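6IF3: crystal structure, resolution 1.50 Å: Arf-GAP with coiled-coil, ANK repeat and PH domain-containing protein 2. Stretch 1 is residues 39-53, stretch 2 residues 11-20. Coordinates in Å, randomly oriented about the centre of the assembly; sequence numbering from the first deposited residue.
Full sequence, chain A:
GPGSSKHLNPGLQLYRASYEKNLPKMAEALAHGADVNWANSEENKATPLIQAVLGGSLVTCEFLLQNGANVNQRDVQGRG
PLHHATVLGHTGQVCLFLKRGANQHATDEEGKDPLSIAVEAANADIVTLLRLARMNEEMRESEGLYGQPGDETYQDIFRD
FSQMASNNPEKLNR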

# COMPACT_ATOMS: atom_id res chain seq x y z
N ALA A 39 -9.16 13.69 -29.06
CA ALA A 39 -7.69 13.66 -29.01
C ALA A 39 -7.13 14.79 -29.85
O ALA A 39 -7.50 14.96 -31.03
CB ALA A 39 -7.17 12.33 -29.48
N ASN A 40 -6.23 15.57 -29.26
CA ASN A 40 -5.62 16.71 -29.95
C ASN A 40 -4.42 16.23 -30.74
O ASN A 40 -3.36 15.98 -30.17
CB ASN A 40 -5.21 17.78 -28.94
CG ASN A 40 -4.78 19.08 -29.61
OD1 ASN A 40 -4.33 19.10 -30.76
ND2 ASN A 40 -4.92 20.18 -28.88
N SER A 41 -4.57 16.07 -32.06
CA SER A 41 -3.50 15.54 -32.89
C SER A 41 -2.30 16.46 -32.96
O SER A 41 -1.22 16.03 -33.33
CB SER A 41 -4.02 15.26 -34.30
OG SER A 41 -4.34 16.48 -34.94
N GLU A 42 -2.49 17.72 -32.60
CA GLU A 42 -1.42 18.72 -32.61
C GLU A 42 -0.63 18.74 -31.28
O GLU A 42 0.41 19.41 -31.19
CB GLU A 42 -1.98 20.12 -32.88
CG GLU A 42 -2.39 20.36 -34.31
CD GLU A 42 -1.24 20.17 -35.27
OE1 GLU A 42 -0.46 21.13 -35.46
OE2 GLU A 42 -1.10 19.07 -35.84
N GLU A 43 -1.13 18.04 -30.26
CA GLU A 43 -0.54 18.04 -28.93
C GLU A 43 -0.56 16.63 -28.36
O GLU A 43 -1.21 16.34 -27.34
CB GLU A 43 -1.27 19.03 -28.00
CG GLU A 43 -1.17 20.48 -28.51
CD GLU A 43 -1.75 21.53 -27.55
OE1 GLU A 43 -1.81 22.70 -27.97
OE2 GLU A 43 -2.08 21.17 -26.40
N ASN A 44 0.16 15.75 -29.06
CA ASN A 44 0.42 14.38 -28.59
C ASN A 44 -0.83 13.54 -28.36
O ASN A 44 -0.80 12.61 -27.55
CB ASN A 44 1.24 14.41 -27.29
CG ASN A 44 2.58 15.11 -27.49
OD1 ASN A 44 3.43 14.61 -28.22
ND2 ASN A 44 2.76 16.26 -26.85
N LYS A 45 -1.90 13.85 -29.07
CA LYS A 45 -3.18 13.16 -28.87
C LYS A 45 -3.66 13.18 -27.42
O LYS A 45 -4.40 12.32 -26.95
CB LYS A 45 -3.08 11.72 -29.40
CG LYS A 45 -2.84 11.73 -30.91
CD LYS A 45 -3.15 10.40 -31.57
CE LYS A 45 -3.14 10.54 -33.10
NZ LYS A 45 -4.24 11.39 -33.64
N ALA A 46 -3.30 14.25 -26.71
CA ALA A 46 -3.85 14.41 -25.38
C ALA A 46 -5.35 14.73 -25.44
O ALA A 46 -5.88 15.19 -26.46
CB ALA A 46 -3.08 15.53 -24.61
N THR A 47 -5.99 14.52 -24.30
CA THR A 47 -7.43 14.51 -24.18
C THR A 47 -7.92 15.53 -23.16
O THR A 47 -7.14 16.05 -22.38
CB THR A 47 -7.91 13.15 -23.69
OG1 THR A 47 -7.27 12.91 -22.41
CG2 THR A 47 -7.56 12.03 -24.66
N PRO A 48 -9.23 15.78 -23.14
CA PRO A 48 -9.77 16.62 -22.06
C PRO A 48 -9.44 16.09 -20.68
O PRO A 48 -9.09 16.92 -19.83
CB PRO A 48 -11.30 16.62 -22.35
CG PRO A 48 -11.35 16.49 -23.90
CD PRO A 48 -10.24 15.50 -24.19
N LEU A 49 -9.48 14.78 -20.48
CA LEU A 49 -9.26 14.29 -19.12
C LEU A 49 -7.80 14.44 -18.78
O LEU A 49 -7.48 14.77 -17.62
CB LEU A 49 -9.74 12.86 -18.98
CG LEU A 49 -9.63 12.23 -17.59
CD1 LEU A 49 -10.32 13.11 -16.54
CD2 LEU A 49 -10.26 10.82 -17.62
N ILE A 50 -6.90 14.25 -19.75
CA ILE A 50 -5.50 14.52 -19.46
C ILE A 50 -5.30 16.02 -19.16
O ILE A 50 -4.54 16.37 -18.25
CB ILE A 50 -4.58 14.03 -20.61
CG1 ILE A 50 -4.51 12.50 -20.57
CG2 ILE A 50 -3.21 14.65 -20.52
CD1 ILE A 50 -3.85 11.90 -21.79
N GLN A 51 -5.97 16.92 -19.89
CA GLN A 51 -5.89 18.34 -19.56
C GLN A 51 -6.41 18.63 -18.16
O GLN A 51 -5.88 19.51 -17.48
CB GLN A 51 -6.65 19.18 -20.59
CG GLN A 51 -5.90 19.19 -21.96
CD GLN A 51 -4.53 19.83 -21.85
OE1 GLN A 51 -4.39 20.94 -21.32
NE2 GLN A 51 -3.51 19.15 -22.32
N ALA A 52 -7.45 17.91 -17.73
CA ALA A 52 -8.01 18.11 -16.38
C ALA A 52 -6.99 17.72 -15.33
O ALA A 52 -6.84 18.40 -14.30
CB ALA A 52 -9.28 17.30 -16.21
N VAL A 53 -6.25 16.66 -15.62
CA VAL A 53 -5.20 16.21 -14.70
C VAL A 53 -4.11 17.29 -14.60
O VAL A 53 -3.74 17.76 -13.50
CB VAL A 53 -4.59 14.88 -15.16
CG1 VAL A 53 -3.28 14.59 -14.35
CG2 VAL A 53 -5.63 13.75 -14.99
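Stretch 2 11-20: GLQLYRASYE

Packing of residues 11-20 on residues 39-53 in Arf-GAP with coiled-coil, ANK repeat and PH domain-containing protein 2. Residues 11-19 of stretch 2 are helical, continuing a helix that begins earlier in the chain. They run in nearly the same direction as helix 48-53 of stretch 1, with a signed crossing angle of -18° and a closest axis approach of 7.4 Å. This is a tight pairing, in which Pro48 CA lies 4.4 Å from Tyr15 CA, Gln51 CA 4.7 Å from Tyr19 CA, and Ala52 CA 4.8 Å from Ser18 CA. Before its helix, stretch 1 forms a type I turn from Asn40 to Glu43 and returns so that Asn40 N donates to Ala46 O (2.8 Å); Thr47 then caps the helix, its OG1 accepting from Ile50 N at 3.0 Å. The two stretches together bury 517 Å².

Aromatic contacts: Tyr15 is the centrepiece. Its CA-to-CB bond points sideways, but with chi1 at t the ring comes nearer to stretch 1 and enters the space between the turn and the helix. Gln51 CG lies over one face, 3.5 Å from the Tyr15 ring centroid and 11° off the normal; over the opposite face Asn40 ND2 approaches Tyr15 CE2 to 3.4 Å, while Asn40 CB makes an off-centre CH-pi contact, 4.1 Å from the centroid. At the ring edge, Ala46 O is 3.4 Å from Tyr15 CE1.

Hydrogen bonds: the one direct bond between the stretches runs from Tyr15 OH to Glu43 OE2 (2.7 Å), tying the tip of the ring to the end of the turn. Gln51 NE2 is 3.2 Å from Tyr15 OH, but the angle is too poor for a hydrogen bond. Ser18, with chi1 at m, turns its hydroxyl back on its own helix, donating from OG to Leu14 O at 2.7 Å.

Apolar and backbone packing: Pro48 CG meets Leu14 CD2 at 3.7 Å, and Pro48 O rests 3.3 Å from Ser18 CB. The small side chains of Ser18 and Ala52 accompany the close backbone approach, with Ala52 CA 3.7 Å from Ser18 O. Farther along, Tyr19 CA points its hydrogen at Gln51 O (3.4 Å between CA and O).

Water bridges: one water donates to Gln51 OE1 (2.8 Å from the water O) and weakly to Tyr15 O (3.5 Å from the same atom). A second joins the two backbones by donating to Ala52 O (2.7 Å from its O) and Ser18 O (3.2 Å from its O).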

# COMPACT_ATOMS: atom_id res chain seq x y z
N GLY A 11 -14.38 20.13 -29.64
CA GLY A 11 -13.44 19.29 -28.90
C GLY A 11 -12.30 20.13 -28.34
O GLY A 11 -11.88 19.93 -27.19
N LEU A 12 -11.77 21.03 -29.15
CA LEU A 12 -10.69 21.89 -28.73
C LEU A 12 -11.15 22.83 -27.63
O LEU A 12 -10.41 23.10 -26.68
CB LEU A 12 -10.14 22.68 -29.93
CG LEU A 12 -9.01 23.66 -29.65
CD1 LEU A 12 -7.82 22.95 -29.00
CD2 LEU A 12 -8.62 24.36 -30.90
N GLN A 13 -12.37 23.34 -27.73
CA GLN A 13 -12.90 24.19 -26.65
C GLN A 13 -12.98 23.43 -25.34
O GLN A 13 -12.63 23.96 -24.28
CB GLN A 13 -14.28 24.76 -27.05
CG GLN A 13 -14.19 25.79 -28.17
CD GLN A 13 -15.55 26.27 -28.62
OE1 GLN A 13 -16.55 25.54 -28.52
NE2 GLN A 13 -15.62 27.50 -29.12
N LEU A 14 -13.40 22.17 -25.39
CA LEU A 14 -13.51 21.35 -24.20
C LEU A 14 -12.14 21.08 -23.62
O LEU A 14 -11.96 21.14 -22.40
CB LEU A 14 -14.21 20.03 -24.54
CG LEU A 14 -14.29 18.96 -23.45
CD1 LEU A 14 -15.15 19.51 -22.28
CD2 LEU A 14 -14.86 17.69 -24.05
N TYR A 15 -11.19 20.77 -24.49
CA TYR A 15 -9.81 20.49 -24.12
C TYR A 15 -9.19 21.66 -23.33
O TYR A 15 -8.55 21.46 -22.28
CB TYR A 15 -9.04 20.21 -25.42
CG TYR A 15 -7.55 19.94 -25.37
CD1 TYR A 15 -7.06 18.63 -25.33
CD2 TYR A 15 -6.62 20.97 -25.48
CE1 TYR A 15 -5.72 18.36 -25.37
CE2 TYR A 15 -5.24 20.71 -25.50
CZ TYR A 15 -4.80 19.39 -25.48
OH TYR A 15 -3.48 19.11 -25.48
N ARG A 16 -9.37 22.87 -23.85
CA ARG A 16 -8.82 24.06 -23.21
C ARG A 16 -9.52 24.34 -21.89
O ARG A 16 -8.88 24.69 -20.88
CB ARG A 16 -8.98 25.27 -24.15
CG ARG A 16 -8.07 25.16 -25.37
CD ARG A 16 -8.27 26.28 -26.36
NE ARG A 16 -7.15 26.25 -27.30
CZ ARG A 16 -7.07 26.96 -28.43
NH1 ARG A 16 -8.05 27.77 -28.79
NH2 ARG A 16 -5.99 26.85 -29.19
N ALA A 17 -10.84 24.21 -21.88
CA ALA A 17 -11.60 24.55 -20.68
C ALA A 17 -11.31 23.57 -19.55
O ALA A 17 -11.45 23.92 -18.38
CB ALA A 17 -13.11 24.60 -21.01
N SER A 18 -10.91 22.34 -19.89
CA SER A 18 -10.61 21.33 -18.88
C SER A 18 -9.37 21.68 -18.08
O SER A 18 -9.35 21.53 -16.85
CB SER A 18 -10.42 19.96 -19.54
OG SER A 18 -11.63 19.56 -20.19
N TYR A 19 -8.33 22.13 -18.77
CA TYR A 19 -7.16 22.60 -18.03
C TYR A 19 -7.56 23.75 -17.11
O TYR A 19 -7.15 23.85 -15.95
CB TYR A 19 -6.06 23.07 -18.99
CG TYR A 19 -4.81 23.48 -18.25
CD1 TYR A 19 -4.67 24.77 -17.72
CD2 TYR A 19 -3.78 22.56 -18.03
CE1 TYR A 19 -3.52 25.13 -17.02
CE2 TYR A 19 -2.65 22.93 -17.34
CZ TYR A 19 -2.53 24.21 -16.84
OH TYR A 19 -1.41 24.57 -16.13
N GLU A 20 -8.37 24.64 -17.66
CA GLU A 20 -8.77 25.89 -16.98
C GLU A 20 -9.84 25.75 -15.90
O GLU A 20 -10.27 26.74 -15.33
CB GLU A 20 -9.22 26.91 -18.04
CG GLU A 20 -8.06 27.30 -18.95
CD GLU A 20 -8.47 27.91 -20.28
OE1 GLU A 20 -9.65 28.26 -20.45
OE2 GLU A 20 -7.57 28.08 -21.15
O HOH W 1 -5.55 23.15 -22.67
O HOH W 2 -8.04 20.76 -14.07